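Local coordinates for nitrogenase molybdenum-iron protein alpha chain (Clostridium pasteurianum, PDB 4WES) that forms, with its beta chain, the nitrogenase component that reduces dinitrogen to ammonia on an iron-molybdenum cluster, using electrons passed through an [8Fe-7S] cluster, at residues I127-Y131 with A161-I167. Residues are numbered along the deposited sequence; the frame is centred on the assembly and turned at random.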
ATOM      1  N   ILE A 127      16.859  37.261   2.062  1.00  9.10           N
ATOM      2  CA  ILE A 127      15.718  38.178   2.044  1.00  9.42           C
ATOM      3  C   ILE A 127      15.395  38.609   0.607  1.00  9.45           C
ATOM      4  O   ILE A 127      14.236  38.614   0.177  1.00  9.85           O
ATOM      5  CB  ILE A 127      15.958  39.402   2.935  1.00  9.71           C
ATOM      6  CG1 ILE A 127      16.037  39.011   4.419  1.00  9.86           C
ATOM      7  CG2 ILE A 127      14.885  40.474   2.725  1.00 10.74           C
ATOM      8  CD1 ILE A 127      16.679  40.080   5.280  1.00 10.06           C
ATOM      9  N   HIS A 128      16.426  38.991  -0.142  1.00  9.69           N
ATOM     10  CA  HIS A 128      16.204  39.388  -1.532  1.00 10.19           C
ATOM     11  C   HIS A 128      15.703  38.231  -2.393  1.00  9.63           C
ATOM     12  O   HIS A 128      14.811  38.453  -3.211  1.00 10.39           O
ATOM     13  CB  HIS A 128      17.456  39.980  -2.133  1.00 11.38           C
ATOM     14  CG  HIS A 128      17.732  41.374  -1.656  1.00 13.19           C
ATOM     15  ND1 HIS A 128      17.303  42.484  -2.343  1.00 14.43           N
ATOM     16  CD2 HIS A 128      18.366  41.837  -0.545  1.00 15.92           C
ATOM     17  CE1 HIS A 128      17.672  43.564  -1.678  1.00 15.22           C
ATOM     18  NE2 HIS A 128      18.326  43.205  -0.587  1.00 15.55           N
ATOM     19  N   GLU A 129      16.213  37.014  -2.214  1.00  9.83           N
ATOM     20  CA  GLU A 129      15.655  35.877  -2.949  1.00  8.86           C
ATOM     21  C   GLU A 129      14.208  35.646  -2.597  1.00  9.96           C
ATOM     22  O   GLU A 129      13.394  35.415  -3.487  1.00 10.13           O
ATOM     23  CB  GLU A 129      16.495  34.621  -2.734  1.00  9.98           C
ATOM     24  CG  GLU A 129      17.825  34.647  -3.452  1.00 10.53           C
ATOM     25  CD  GLU A 129      18.745  33.450  -3.227  1.00 10.79           C
ATOM     26  OE1 GLU A 129      18.440  32.567  -2.424  1.00 12.28           O
ATOM     27  OE2 GLU A 129      19.799  33.425  -3.911  1.00 13.19           O
ATOM     28  N   ALA A 130      13.869  35.721  -1.307  1.00  9.05           N
ATOM     29  CA  ALA A 130      12.474  35.536  -0.922  1.00  9.02           C
ATOM     30  C   ALA A 130      11.569  36.586  -1.558  1.00  9.99           C
ATOM     31  O   ALA A 130      10.475  36.283  -2.027  1.00 10.37           O
ATOM     32  CB  ALA A 130      12.334  35.586   0.578  1.00  9.70           C
ATOM     33  N   TYR A 131      12.013  37.846  -1.556  1.00  9.63           N
ATOM     34  CA  TYR A 131      11.223  38.904  -2.137  1.00  9.67           C
ATOM     35  C   TYR A 131      11.027  38.693  -3.631  1.00 10.24           C
ATOM     36  O   TYR A 131       9.889  38.769  -4.136  1.00 10.36           O
ATOM     37  CB  TYR A 131      11.897  40.276  -1.872  1.00 10.98           C
ATOM     38  CG  TYR A 131      11.157  41.377  -2.585  1.00 11.90           C
ATOM     39  CD1 TYR A 131       9.921  41.813  -2.135  1.00 13.37           C
ATOM     40  CD2 TYR A 131      11.658  41.928  -3.740  1.00 13.10           C
ATOM     41  CE1 TYR A 131       9.194  42.752  -2.832  1.00 16.52           C
ATOM     42  CE2 TYR A 131      10.960  42.898  -4.418  1.00 15.93           C
ATOM     43  CZ  TYR A 131       9.718  43.280  -3.978  1.00 18.71           C
ATOM     44  OH  TYR A 131       9.005  44.243  -4.652  1.00 24.15           O
ATOM     45  N   ALA A 161      17.328  46.021   4.034  1.00 12.36           N
ATOM     46  CA  ALA A 161      16.607  45.283   3.013  1.00 11.78           C
ATOM     47  C   ALA A 161      15.232  45.875   2.760  1.00 13.27           C
ATOM     48  O   ALA A 161      14.792  45.992   1.597  1.00 12.85           O
ATOM     49  CB  ALA A 161      16.490  43.820   3.377  1.00 12.74           C
ATOM     50  N   SER A 162      14.515  46.215   3.827  1.00 12.46           N
ATOM     51  CA  SER A 162      13.171  46.762   3.667  1.00 12.42           C
ATOM     52  C   SER A 162      13.169  48.019   2.808  1.00 13.60           C
ATOM     53  O   SER A 162      12.309  48.200   1.930  1.00 13.71           O
ATOM     54  CB  SER A 162      12.571  47.083   5.037  1.00 12.63           C
ATOM     55  OG  SER A 162      11.278  47.662   4.895  1.00 13.64           O
ATOM     56  N   LYS A 163      14.147  48.882   3.055  1.00 13.46           N
ATOM     57  CA  LYS A 163      14.225  50.113   2.245  1.00 15.80           C
ATOM     58  C   LYS A 163      14.479  49.790   0.786  1.00 14.91           C
ATOM     59  O   LYS A 163      13.946  50.464  -0.103  1.00 18.90           O
ATOM     60  CB  LYS A 163      15.314  51.005   2.811  1.00 16.57           C
ATOM     61  CG  LYS A 163      15.343  52.329   2.093  1.00 27.91           C
ATOM     62  CD  LYS A 163      16.170  53.422   2.757  1.00 35.74           C
ATOM     63  CE  LYS A 163      16.235  54.659   1.850  1.00 45.13           C
ATOM     64  NZ  LYS A 163      17.036  55.755   2.453  1.00 52.55           N
ATOM     65  N   GLU A 164      15.301  48.774   0.508  1.00 14.47           N
ATOM     66  CA  GLU A 164      15.591  48.379  -0.872  1.00 15.80           C
ATOM     67  C   GLU A 164      14.397  47.733  -1.585  1.00 15.63           C
ATOM     68  O   GLU A 164      14.093  48.076  -2.737  1.00 18.74           O
ATOM     69  CB  GLU A 164      16.800  47.446  -0.919  1.00 17.35           C
ATOM     70  CG  GLU A 164      18.099  48.107  -0.517  1.00 21.94           C
ATOM     71  CD  GLU A 164      19.314  47.208  -0.717  1.00 32.10           C
ATOM     72  OE1 GLU A 164      19.215  46.407  -1.679  1.00 34.73           O
ATOM     73  OE2 GLU A 164      20.346  47.282   0.030  1.00 67.88           O
ATOM     74  N   ILE A 165      13.707  46.827  -0.923  1.00 13.98           N
ATOM     75  CA  ILE A 165      12.683  46.023  -1.593  1.00 14.54           C
ATOM     76  C   ILE A 165      11.276  46.636  -1.531  1.00 14.64           C
ATOM     77  O   ILE A 165      10.398  46.309  -2.331  1.00 15.89           O
ATOM     78  CB  ILE A 165      12.661  44.573  -1.091  1.00 13.44           C
ATOM     79  CG1 ILE A 165      12.165  44.464   0.354  1.00 12.28           C
ATOM     80  CG2 ILE A 165      14.023  43.939  -1.311  1.00 14.50           C
ATOM     81  CD1 ILE A 165      12.119  43.038   0.886  1.00 12.98           C
ATOM     82  N   GLY A 166      11.045  47.544  -0.584  1.00 13.65           N
ATOM     83  CA  GLY A 166       9.798  48.282  -0.561  1.00 14.64           C
ATOM     84  C   GLY A 166       8.645  47.605   0.155  1.00 14.97           C
ATOM     85  O   GLY A 166       7.514  48.012  -0.039  1.00 15.92           O
ATOM     86  N   ILE A 167       8.933  46.583   0.973  1.00 13.05           N
ATOM     87  CA  ILE A 167       7.928  45.948   1.833  1.00 12.47           C
ATOM     88  C   ILE A 167       8.520  45.853   3.228  1.00 11.08           C
ATOM     89  O   ILE A 167       9.736  45.951   3.423  1.00 11.95           O
ATOM     90  CB  ILE A 167       7.460  44.536   1.333  1.00 13.01           C
ATOM     91  CG1 ILE A 167       8.600  43.523   1.343  1.00 12.67           C
ATOM     92  CG2 ILE A 167       6.774  44.672  -0.020  1.00 16.07           C
ATOM     93  CD1 ILE A 167       8.110  42.101   1.214  1.00 12.75           C
TER
HETATM   94  O   HOH W   1       7.855  46.490  -3.393  1.00 42.71           O
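The Y131 ring lies with one face on I165: the CB of I165 stands almost over the ring centre, 3.8 Å from the centroid, a CH-pi contact. I167 meets the rim of the same ring, its CD1 3.8 Å from Y131 CD1. The imidazole of H128 meets E164 at its edge, CE1 lying 3.2 Å from OE1 with the ring and carboxylate planes turned 48° apart; NE2 is close to the same oxygen but badly angled for a hydrogen bond. I165 touches both rings, with CB over the face of Y131 and CG2 beside the imidazole, 3.7 Å from H128 CE1. With its CG anti to the backbone N (chi1 175°), Y131 reaches across the end of helix 154-165, where one water bridges Y131 OH and the carbonyl O of I165, at 2.8 Å from each. Deeper in, I127 CG2 packs on A161 CB at 3.8 Å, and I165 CD1 lies a little further from I127 CG2. G166, with positive phi, turns the chain out of the helix, and S162 OG donates to I167 O (2.7 Å), tying the turn back to the last turn of the helix. I127, I165 and I167 all rest on I139 of strand 138-143, while the E129 carboxylate accepts hydrogen bonds from backbone N-H groups of K13, A14 and L15 of the beta chain. Far from the clusters, segments 127-131 and 161-165 run roughly parallel (33°), and their helices, 120-134 and 154-165, lie on one side of a parallel sheet, the helix-on-sheet layering of a Rossmann-like alpha/beta domain.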